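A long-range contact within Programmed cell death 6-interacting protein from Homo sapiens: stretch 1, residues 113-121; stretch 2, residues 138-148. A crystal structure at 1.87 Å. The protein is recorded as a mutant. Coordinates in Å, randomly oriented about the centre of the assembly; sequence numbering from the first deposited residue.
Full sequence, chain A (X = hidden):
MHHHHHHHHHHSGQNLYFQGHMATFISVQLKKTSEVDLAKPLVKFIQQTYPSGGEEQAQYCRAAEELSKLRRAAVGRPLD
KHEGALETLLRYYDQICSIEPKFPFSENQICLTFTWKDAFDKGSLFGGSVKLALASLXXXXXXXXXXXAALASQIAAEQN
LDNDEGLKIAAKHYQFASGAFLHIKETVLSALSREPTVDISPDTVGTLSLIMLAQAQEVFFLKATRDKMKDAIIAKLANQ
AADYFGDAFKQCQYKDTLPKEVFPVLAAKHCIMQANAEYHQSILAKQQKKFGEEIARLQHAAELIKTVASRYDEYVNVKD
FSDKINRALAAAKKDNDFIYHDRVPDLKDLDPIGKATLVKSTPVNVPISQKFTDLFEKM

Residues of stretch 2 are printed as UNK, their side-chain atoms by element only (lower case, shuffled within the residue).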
# COMPACT_ATOMS: atom_id res chain seq x y z
N THR A 113 19.31 9.69 -20.13
CA THR A 113 19.62 8.56 -19.25
C THR A 113 19.17 8.86 -17.83
O THR A 113 19.66 9.81 -17.20
CB THR A 113 21.11 8.22 -19.28
OG1 THR A 113 21.46 7.70 -20.57
CG2 THR A 113 21.43 7.17 -18.22
N PHE A 114 18.26 8.05 -17.33
CA PHE A 114 17.78 8.18 -15.96
C PHE A 114 18.49 7.15 -15.09
O PHE A 114 18.55 5.97 -15.45
CB PHE A 114 16.26 7.99 -15.89
CG PHE A 114 15.51 8.84 -16.88
CD1 PHE A 114 15.23 10.17 -16.60
CD2 PHE A 114 15.08 8.30 -18.08
CE1 PHE A 114 14.53 10.94 -17.51
CE2 PHE A 114 14.38 9.06 -18.99
CZ PHE A 114 14.11 10.39 -18.71
N THR A 115 19.05 7.62 -13.98
CA THR A 115 19.76 6.77 -13.04
C THR A 115 18.98 6.75 -11.73
O THR A 115 18.71 7.80 -11.15
CB THR A 115 21.18 7.28 -12.80
OG1 THR A 115 21.88 7.30 -14.05
CG2 THR A 115 21.91 6.38 -11.83
N TRP A 116 18.62 5.55 -11.28
CA TRP A 116 17.83 5.35 -10.08
C TRP A 116 18.51 4.32 -9.19
O TRP A 116 19.14 3.38 -9.67
CB TRP A 116 16.41 4.89 -10.40
CG TRP A 116 15.56 5.95 -11.01
CD1 TRP A 116 15.56 6.36 -12.31
CD2 TRP A 116 14.57 6.74 -10.34
NE1 TRP A 116 14.63 7.35 -12.49
CE2 TRP A 116 14.01 7.61 -11.30
CE3 TRP A 116 14.11 6.80 -9.02
CZ2 TRP A 116 13.00 8.52 -10.98
CZ3 TRP A 116 13.10 7.71 -8.71
CH2 TRP A 116 12.57 8.55 -9.68
N LYS A 117 18.38 4.53 -7.91
CA LYS A 117 18.95 3.67 -6.93
C LYS A 117 17.88 2.72 -6.36
O LYS A 117 16.72 3.04 -6.35
CB LYS A 117 19.51 4.53 -5.84
CG LYS A 117 20.45 3.83 -4.91
CD LYS A 117 20.82 4.75 -3.78
CE LYS A 117 21.55 3.98 -2.71
NZ LYS A 117 21.38 4.64 -1.39
N ASP A 118 18.29 1.54 -5.92
CA ASP A 118 17.34 0.59 -5.35
C ASP A 118 16.74 1.15 -4.06
O ASP A 118 17.44 1.72 -3.22
CB ASP A 118 18.03 -0.74 -5.06
CG ASP A 118 17.04 -1.86 -4.79
OD1 ASP A 118 16.61 -2.01 -3.62
OD2 ASP A 118 16.69 -2.59 -5.74
N ALA A 119 15.42 0.98 -3.92
CA ALA A 119 14.75 1.47 -2.72
C ALA A 119 15.15 0.68 -1.48
O ALA A 119 15.10 1.21 -0.36
CB ALA A 119 13.23 1.41 -2.90
N PHE A 120 15.55 -0.58 -1.65
CA PHE A 120 15.75 -1.49 -0.52
C PHE A 120 17.19 -1.96 -0.38
O PHE A 120 17.73 -1.93 0.74
CB PHE A 120 14.84 -2.72 -0.66
CG PHE A 120 13.39 -2.37 -0.84
CD1 PHE A 120 12.73 -1.60 0.10
CD2 PHE A 120 12.70 -2.81 -1.96
CE1 PHE A 120 11.40 -1.29 -0.06
CE2 PHE A 120 11.37 -2.49 -2.13
CZ PHE A 120 10.72 -1.73 -1.18
N ASP A 121 17.82 -2.40 -1.46
CA ASP A 121 19.17 -2.95 -1.42
C ASP A 121 20.16 -1.81 -1.27
O ASP A 121 20.47 -1.10 -2.24
CB ASP A 121 19.44 -3.75 -2.69
CG ASP A 121 20.69 -4.61 -2.60
OD1 ASP A 121 21.54 -4.35 -1.72
OD2 ASP A 121 20.82 -5.55 -3.40
N UNK A 138 10.13 4.41 -20.24
CA UNK A 138 9.42 3.40 -19.47
C UNK A 138 10.06 3.14 -18.12
O UNK A 138 9.37 2.90 -17.13
N UNK A 139 11.39 3.19 -18.06
CA UNK A 139 12.10 3.06 -16.79
C UNK A 139 11.77 4.24 -15.87
O UNK A 139 11.51 4.05 -14.68
c UNK A 139 14.47 2.80 -15.80
o UNK A 139 16.92 2.32 -12.47
c UNK A 139 15.64 3.54 -15.65
c UNK A 139 16.45 3.39 -14.54
c UNK A 139 13.60 2.97 -17.04
c UNK A 139 16.10 2.47 -13.57
c UNK A 139 14.14 1.87 -14.82
c UNK A 139 14.95 1.71 -13.70
N UNK A 140 11.80 5.46 -16.42
CA UNK A 140 11.49 6.63 -15.61
C UNK A 140 10.07 6.57 -15.09
O UNK A 140 9.83 6.77 -13.89
c UNK A 140 11.72 7.90 -16.44
o UNK A 140 12.22 10.95 -14.45
c UNK A 140 12.34 9.75 -14.81
c UNK A 140 11.29 9.19 -15.75
o UNK A 140 13.30 9.03 -14.44
N UNK A 141 9.10 6.29 -15.97
CA UNK A 141 7.71 6.10 -15.55
C UNK A 141 7.60 5.11 -14.40
O UNK A 141 6.88 5.36 -13.41
c UNK A 141 6.86 5.60 -16.72
n UNK A 141 4.58 4.09 -19.91
c UNK A 141 6.58 6.61 -17.81
c UNK A 141 4.92 4.95 -18.74
c UNK A 141 6.05 5.92 -19.07
N UNK A 142 8.28 3.96 -14.51
CA UNK A 142 8.13 2.91 -13.51
C UNK A 142 8.66 3.35 -12.15
O UNK A 142 8.05 3.06 -11.12
o UNK A 142 8.19 1.05 -15.06
c UNK A 142 8.84 1.64 -13.96
N UNK A 143 9.81 4.02 -12.14
CA UNK A 143 10.40 4.47 -10.89
C UNK A 143 9.61 5.62 -10.29
O UNK A 143 9.46 5.71 -9.07
c UNK A 143 11.85 4.88 -11.11
s UNK A 143 12.92 3.56 -11.70
N UNK A 144 9.11 6.53 -11.14
CA UNK A 144 8.27 7.61 -10.64
C UNK A 144 6.98 7.06 -10.05
O UNK A 144 6.55 7.49 -8.97
c UNK A 144 6.86 9.55 -11.39
c UNK A 144 8.01 8.64 -11.76
c UNK A 144 9.25 9.45 -11.99
N UNK A 145 6.36 6.09 -10.72
CA UNK A 145 5.14 5.51 -10.17
C UNK A 145 5.43 4.77 -8.86
O UNK A 145 4.58 4.75 -7.97
c UNK A 145 3.12 4.02 -10.70
c UNK A 145 2.19 5.16 -10.29
c UNK A 145 4.48 4.57 -11.18
c UNK A 145 2.48 3.13 -11.77
N UNK A 146 6.61 4.17 -8.74
CA UNK A 146 7.02 3.56 -7.48
C UNK A 146 7.01 4.59 -6.35
O UNK A 146 6.54 4.31 -5.25
c UNK A 146 9.12 0.04 -5.27
c UNK A 146 9.86 2.07 -4.22
c UNK A 146 8.87 2.16 -6.41
c UNK A 146 8.42 2.95 -7.62
c UNK A 146 8.71 0.78 -6.38
c UNK A 146 9.69 0.69 -4.19
c UNK A 146 9.45 2.79 -5.33
N UNK A 147 7.57 5.77 -6.61
CA UNK A 147 7.63 6.79 -5.57
C UNK A 147 6.26 7.37 -5.27
O UNK A 147 6.01 7.77 -4.13
n UNK A 147 11.00 8.42 -5.78
c UNK A 147 10.07 7.47 -5.73
c UNK A 147 8.63 7.89 -5.96
o UNK A 147 10.34 6.30 -5.49
N UNK A 148 5.37 7.45 -6.26
CA UNK A 148 3.99 7.84 -5.96
C UNK A 148 3.38 6.86 -4.96
O UNK A 148 2.81 7.27 -3.94
c UNK A 148 3.14 7.86 -7.23
s UNK A 148 3.63 9.07 -8.49

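Position 138 has backbone atoms alone and no side-chain atoms. It touches nothing on stretch 1. It is glycine, G138.

Position 139 has one carbon leading to a ring of six carbons that bears one oxygen. The ring oxygen lies 3.3 Å from W116 CB, and a ring carbon lies 3.4 Å from F114 O. A phenol ring is tyrosine, Y139. The edge of W116 points toward the face of this ring, with the planes at 77°.

Position 140 has three carbons, the third carrying two oxygens. The count fits glutamate, one carbon longer than aspartate. This is E140. Its OE1 accepts a hydrogen bond from W116 NE1 at 2.9 Å. Its CB sits over the face of the F114 ring, 3.8 Å from the ring centroid.

Position 141 has four carbons in a row ending in a nitrogen. Its CA-to-CB bond points away from stretch 1, and it makes no contact there. The chain is that of lysine, K141.

Position 142 has one carbon and one oxygen. It stays out of reach of stretch 1. With no second carbon to make it threonine, it is serine, S142.

Position 143 has one carbon and one sulfur. The carbon, CB, is 3.4 Å from W116 CD2 and lies over the face of the indole. The short side chain ending in sulfur is cysteine, C143. Its SG stands over the five-membered ring of W116, 3.8 Å from the centroid.

Position 144 has three carbons, the first carrying the other two. One of the branches is 4.0 Å from W116 CZ2. The fork at CB identifies valine, V144.

Position 145 has four carbons, forked at the second. It does not reach stretch 1. The later fork separates leucine from isoleucine, so this is L145.

Position 146 has one carbon and a ring of six carbons with no oxygen. Ring carbons approach A119 CB at 3.7 Å and F120 CZ at 4.0 Å. A plain six-membered ring is phenylalanine, F146. F120 CZ lies at the edge of the F146 ring, near its plane.

Position 147 has two carbons, the second carrying one oxygen and one nitrogen. The nitrogen is 3.7 Å from W116 CZ3, near the plane of the indole. A short side-chain amide is asparagine, N147.

Position 148 has one carbon and one sulfur, and does not reach stretch 1. It is cysteine, C148.

The contact packs one side of a strand on a helix, their N-to-C directions 35° apart. F114 and W116 point toward the helix, while T115 and K117 point away, as alternation along a strand requires. W116 is the centre. C143 covers one face of its indole, and E140 satisfies its ring nitrogen, a polar group otherwise costly to bury. Beyond the strand, A119 and F120 extend the apolar packing onto F146. Together the two stretches bury 503 Å².

Stretch 2 (138-148) GYEKSCVLFNC
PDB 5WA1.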